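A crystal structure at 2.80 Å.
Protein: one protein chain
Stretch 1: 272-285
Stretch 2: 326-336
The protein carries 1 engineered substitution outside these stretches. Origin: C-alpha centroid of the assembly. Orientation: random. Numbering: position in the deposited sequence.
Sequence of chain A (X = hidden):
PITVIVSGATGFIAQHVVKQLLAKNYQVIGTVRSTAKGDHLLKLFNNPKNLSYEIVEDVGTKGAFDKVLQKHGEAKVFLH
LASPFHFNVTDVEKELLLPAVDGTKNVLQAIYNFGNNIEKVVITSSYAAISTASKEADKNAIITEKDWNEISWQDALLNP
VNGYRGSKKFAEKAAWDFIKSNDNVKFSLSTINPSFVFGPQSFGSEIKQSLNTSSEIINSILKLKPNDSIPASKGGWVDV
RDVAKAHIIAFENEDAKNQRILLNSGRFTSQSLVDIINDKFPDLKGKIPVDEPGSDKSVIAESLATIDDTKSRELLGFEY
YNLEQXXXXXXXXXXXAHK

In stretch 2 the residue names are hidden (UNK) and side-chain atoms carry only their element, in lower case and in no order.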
# COMPACT_ATOMS: atom_id res chain seq x y z
N SER A 272 -7.11 -20.38 -2.86
CA SER A 272 -6.66 -19.88 -4.15
C SER A 272 -5.15 -19.93 -4.24
O SER A 272 -4.59 -20.34 -5.26
CB SER A 272 -7.15 -18.45 -4.36
OG SER A 272 -8.54 -18.37 -4.17
N LEU A 273 -4.48 -19.53 -3.16
CA LEU A 273 -3.02 -19.46 -3.16
C LEU A 273 -2.41 -20.85 -3.15
O LEU A 273 -1.48 -21.13 -3.92
CB LEU A 273 -2.55 -18.66 -1.96
CG LEU A 273 -3.29 -17.34 -1.78
CD1 LEU A 273 -2.72 -16.61 -0.57
CD2 LEU A 273 -3.17 -16.49 -3.05
N VAL A 274 -2.91 -21.73 -2.27
CA VAL A 274 -2.50 -23.13 -2.24
C VAL A 274 -2.55 -23.74 -3.64
O VAL A 274 -1.56 -24.28 -4.14
CB VAL A 274 -3.37 -23.93 -1.25
CG1 VAL A 274 -2.99 -25.39 -1.31
CG2 VAL A 274 -3.19 -23.37 0.15
N ASP A 275 -3.72 -23.64 -4.29
CA ASP A 275 -3.89 -24.21 -5.63
C ASP A 275 -2.84 -23.70 -6.62
O ASP A 275 -2.25 -24.49 -7.37
CB ASP A 275 -5.29 -23.91 -6.17
CG ASP A 275 -6.39 -24.74 -5.49
OD1 ASP A 275 -6.05 -25.72 -4.76
OD2 ASP A 275 -7.59 -24.42 -5.69
N ILE A 276 -2.60 -22.38 -6.64
CA ILE A 276 -1.61 -21.83 -7.56
C ILE A 276 -0.23 -22.42 -7.27
O ILE A 276 0.50 -22.80 -8.19
CB ILE A 276 -1.57 -20.30 -7.48
CG1 ILE A 276 -2.86 -19.69 -8.04
CG2 ILE A 276 -0.37 -19.78 -8.24
CD1 ILE A 276 -2.85 -18.16 -8.09
N ILE A 277 0.13 -22.51 -5.99
CA ILE A 277 1.46 -22.98 -5.62
C ILE A 277 1.61 -24.45 -5.97
O ILE A 277 2.59 -24.86 -6.60
CB ILE A 277 1.73 -22.69 -4.13
CG1 ILE A 277 1.71 -21.17 -3.89
CG2 ILE A 277 3.07 -23.29 -3.67
CD1 ILE A 277 1.87 -20.77 -2.42
N ASN A 278 0.61 -25.27 -5.59
CA ASN A 278 0.67 -26.70 -5.90
C ASN A 278 0.76 -26.96 -7.40
O ASN A 278 1.40 -27.93 -7.82
CB ASN A 278 -0.51 -27.43 -5.27
CG ASN A 278 -0.23 -27.88 -3.84
OD1 ASN A 278 0.82 -28.47 -3.58
ND2 ASN A 278 -1.16 -27.63 -2.92
N ASP A 279 0.20 -26.06 -8.24
CA ASP A 279 0.25 -26.27 -9.68
C ASP A 279 1.45 -25.62 -10.39
O ASP A 279 1.74 -25.98 -11.53
CB ASP A 279 -1.06 -25.78 -10.32
CG ASP A 279 -2.16 -26.89 -10.33
OD1 ASP A 279 -1.99 -27.88 -11.10
OD2 ASP A 279 -3.16 -26.78 -9.55
N LYS A 280 2.19 -24.73 -9.75
CA LYS A 280 3.31 -24.11 -10.45
C LYS A 280 4.67 -24.46 -9.86
O LYS A 280 5.70 -24.13 -10.47
CB LYS A 280 3.14 -22.58 -10.48
CG LYS A 280 1.82 -22.12 -11.06
CD LYS A 280 1.78 -22.27 -12.55
CE LYS A 280 0.35 -22.46 -13.03
NZ LYS A 280 0.20 -22.13 -14.47
N PHE A 281 4.73 -25.12 -8.71
CA PHE A 281 5.99 -25.43 -8.07
C PHE A 281 6.01 -26.93 -7.79
O PHE A 281 5.72 -27.38 -6.67
CB PHE A 281 6.20 -24.60 -6.81
CG PHE A 281 6.30 -23.13 -7.08
CD1 PHE A 281 7.53 -22.52 -7.23
CD2 PHE A 281 5.15 -22.36 -7.21
CE1 PHE A 281 7.62 -21.16 -7.48
CE2 PHE A 281 5.23 -21.01 -7.47
CZ PHE A 281 6.47 -20.40 -7.60
N PRO A 282 6.36 -27.73 -8.81
CA PRO A 282 6.47 -29.18 -8.63
C PRO A 282 7.30 -29.54 -7.43
O PRO A 282 6.98 -30.48 -6.70
CB PRO A 282 7.13 -29.62 -9.94
CG PRO A 282 6.73 -28.56 -10.94
CD PRO A 282 6.77 -27.30 -10.16
N ASP A 283 8.35 -28.76 -7.17
CA ASP A 283 9.21 -28.97 -6.01
C ASP A 283 8.43 -28.97 -4.71
O ASP A 283 8.68 -29.83 -3.84
CB ASP A 283 10.32 -27.93 -5.98
CG ASP A 283 11.61 -28.45 -6.60
OD1 ASP A 283 12.05 -29.54 -6.18
OD2 ASP A 283 12.16 -27.78 -7.50
N LEU A 284 7.49 -28.02 -4.55
CA LEU A 284 6.74 -27.90 -3.29
C LEU A 284 5.50 -28.77 -3.27
O LEU A 284 4.96 -29.04 -2.18
CB LEU A 284 6.34 -26.44 -3.03
CG LEU A 284 7.49 -25.45 -3.05
CD1 LEU A 284 7.05 -24.03 -3.46
CD2 LEU A 284 8.20 -25.42 -1.70
N LYS A 285 5.02 -29.23 -4.42
CA LYS A 285 3.84 -30.08 -4.44
C LYS A 285 4.14 -31.36 -3.68
O LYS A 285 5.06 -32.10 -4.04
CB LYS A 285 3.41 -30.39 -5.88
CG LYS A 285 2.08 -31.11 -5.92
CD LYS A 285 1.66 -31.50 -7.33
CE LYS A 285 0.14 -31.72 -7.39
NZ LYS A 285 -0.47 -31.22 -8.67
N UNK A 326 1.13 -12.83 -9.97
CA UNK A 326 1.51 -12.17 -8.73
C UNK A 326 1.99 -13.19 -7.70
O UNK A 326 3.04 -13.02 -7.08
c UNK A 326 0.33 -11.35 -8.20
o UNK A 326 0.75 -10.45 -7.19
N UNK A 327 1.22 -14.27 -7.53
CA UNK A 327 1.61 -15.29 -6.56
C UNK A 327 2.92 -15.94 -6.97
O UNK A 327 3.82 -16.12 -6.14
c UNK A 327 -0.68 -15.71 -5.72
c UNK A 327 0.49 -16.34 -6.40
c UNK A 327 1.00 -17.53 -5.60
N UNK A 328 3.05 -16.28 -8.26
CA UNK A 328 4.25 -16.94 -8.77
C UNK A 328 5.47 -16.07 -8.57
O UNK A 328 6.48 -16.51 -8.01
c UNK A 328 7.52 -19.23 -11.92
c UNK A 328 6.27 -17.24 -11.53
c UNK A 328 5.30 -17.96 -10.83
c UNK A 328 6.57 -19.96 -11.23
o UNK A 328 8.61 -19.90 -12.45
c UNK A 328 7.37 -17.87 -12.08
c UNK A 328 5.48 -19.33 -10.69
c UNK A 328 4.09 -17.28 -10.25
N UNK A 329 5.40 -14.82 -9.05
CA UNK A 329 6.54 -13.92 -8.90
C UNK A 329 6.94 -13.78 -7.44
O UNK A 329 8.12 -13.61 -7.14
c UNK A 329 6.21 -12.55 -9.48
o UNK A 329 5.60 -11.54 -11.52
o UNK A 329 6.40 -13.58 -11.61
c UNK A 329 6.06 -12.57 -10.97
N UNK A 330 5.97 -13.87 -6.53
CA UNK A 330 6.29 -13.72 -5.11
C UNK A 330 6.98 -14.95 -4.57
O UNK A 330 8.02 -14.86 -3.89
c UNK A 330 5.00 -13.44 -4.32
c UNK A 330 5.30 -13.14 -2.85
o UNK A 330 4.30 -12.34 -4.90
N UNK A 331 6.39 -16.12 -4.82
CA UNK A 331 6.97 -17.36 -4.31
C UNK A 331 8.36 -17.58 -4.92
O UNK A 331 9.30 -17.95 -4.21
c UNK A 331 6.03 -18.55 -4.59
c UNK A 331 6.70 -19.87 -4.18
c UNK A 331 4.73 -18.37 -3.87
N UNK A 332 8.48 -17.36 -6.24
CA UNK A 332 9.76 -17.54 -6.91
C UNK A 332 10.85 -16.76 -6.20
O UNK A 332 11.92 -17.29 -5.88
c UNK A 332 9.66 -17.09 -8.37
o UNK A 332 10.51 -15.86 -10.72
c UNK A 332 10.98 -17.02 -10.57
o UNK A 332 11.78 -17.54 -11.41
c UNK A 332 10.59 -17.84 -9.33
N UNK A 333 10.54 -15.50 -5.88
CA UNK A 333 11.51 -14.65 -5.21
C UNK A 333 11.87 -15.21 -3.85
O UNK A 333 13.05 -15.35 -3.52
c UNK A 333 11.95 -12.18 -4.84
c UNK A 333 11.28 -10.88 -4.49
o UNK A 333 10.26 -10.86 -3.81
n UNK A 333 11.84 -9.79 -4.96
c UNK A 333 10.94 -13.25 -5.10
N UNK A 334 10.88 -15.56 -3.04
CA UNK A 334 11.14 -16.10 -1.71
C UNK A 334 11.98 -17.37 -1.80
O UNK A 334 12.98 -17.53 -1.08
c UNK A 334 9.00 -15.09 -0.79
c UNK A 334 10.07 -17.08 0.34
c UNK A 334 7.67 -15.29 -0.06
c UNK A 334 9.81 -16.38 -0.98
N UNK A 335 11.58 -18.31 -2.65
CA UNK A 335 12.25 -19.61 -2.70
C UNK A 335 13.70 -19.43 -3.14
O UNK A 335 14.63 -19.93 -2.49
c UNK A 335 11.47 -20.57 -3.62
c UNK A 335 12.32 -21.74 -4.00
c UNK A 335 10.24 -21.07 -2.90
N UNK A 336 13.92 -18.71 -4.24
CA UNK A 336 15.29 -18.49 -4.71
C UNK A 336 16.13 -17.72 -3.70
O UNK A 336 17.35 -17.91 -3.64
n UNK A 336 14.28 -17.91 -8.26
c UNK A 336 14.63 -18.58 -7.16
o UNK A 336 14.44 -19.80 -7.03
c UNK A 336 15.29 -17.76 -6.06

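Position 326 carries one carbon and then one oxygen, and its side chain makes no contact with stretch 1; this is serine, S326, its hydroxyl hydrogen-bonded elsewhere in the structure.

Position 327 has three carbons, the first carrying the other two. CA-to-CB points toward stretch 1; one branch carbon approaches L273 CD2, and the other approaches I276 CG2 and I277 CG1. Such a fork with no further atoms is valine, V327. The closest pairs are V327 CG2 to L273 CD2 at 3.7 Å, V327 CG1 to I276 CG2 at 3.7 Å and V327 CG1 to I277 CG1 at 4.1 Å; V327 CG2 also lies 4.0 Å from I276 CD1.

Position 328 shows one carbon, then a six-carbon ring bearing one oxygen. CA-to-CB points sideways, yet the ring comes nearer, one of its carbons touching both F281 and K280. This is tyrosine, Y328, with CD1 at 3.4 Å from F281 CZ and 4.0 Å from K280 CB.

Position 329 has two carbons, the second carrying two oxygens, with CA-to-CB directed away from stretch 1. Asparagine would have one nitrogen there, so this is aspartate, D329.

At 330 one carbon carries an oxygen and a carbon, and the side chain does not reach stretch 1. This defines threonine, T330, whose OG1 donates a hydrogen bond to S326 O at 2.6 Å, one turn back along the helix.

Position 331 repeats the three-carbon fork, one branch carbon over a face of the F281 ring and the other near I277 CD1; hence valine, V331. CG1 lies 3.7 Å from the F281 ring centroid and 20° off the normal, a CH-pi contact; V331 CG2 is 4.0 Å from I277 CD1.

Position 332 has three carbons, the third carrying two oxygens. The end of its side chain leads away, and its closest atom to F281 CZ is the backbone N, at 3.9 Å: glutamate, E332.

Position 333 has three carbons ending in one oxygen and one nitrogen, out of reach of stretch 1, so it is glutamine, Q333.

Position 334 has four carbons, forked at the first with one arm two carbons long, also out of reach: isoleucine, I334.

Position 335 is a third three-carbon fork, a branch carbon approaching L284 CD1: valine, V335, whose CG2 lies 4.4 Å from L284 CD1.

Position 336 has two carbons, the second bearing one oxygen and one nitrogen: asparagine, N336, making no contact with stretch 1.

The contact is thus apolar, with no hydrogen bonds across it. Helix axes crossing at -65° approach to 10.0 Å, and V327, V331 and V335, spaced four apart, line the facing side. F281, just past its helix, packs against V331 and Y328; the F281 and Y328 rings are near parallel (29°) but slid apart, centroids 5.1 Å, and barely overlap. In all, 449 Å² is buried.

Stretch 2 (326-336) SVYDTVEQIVN
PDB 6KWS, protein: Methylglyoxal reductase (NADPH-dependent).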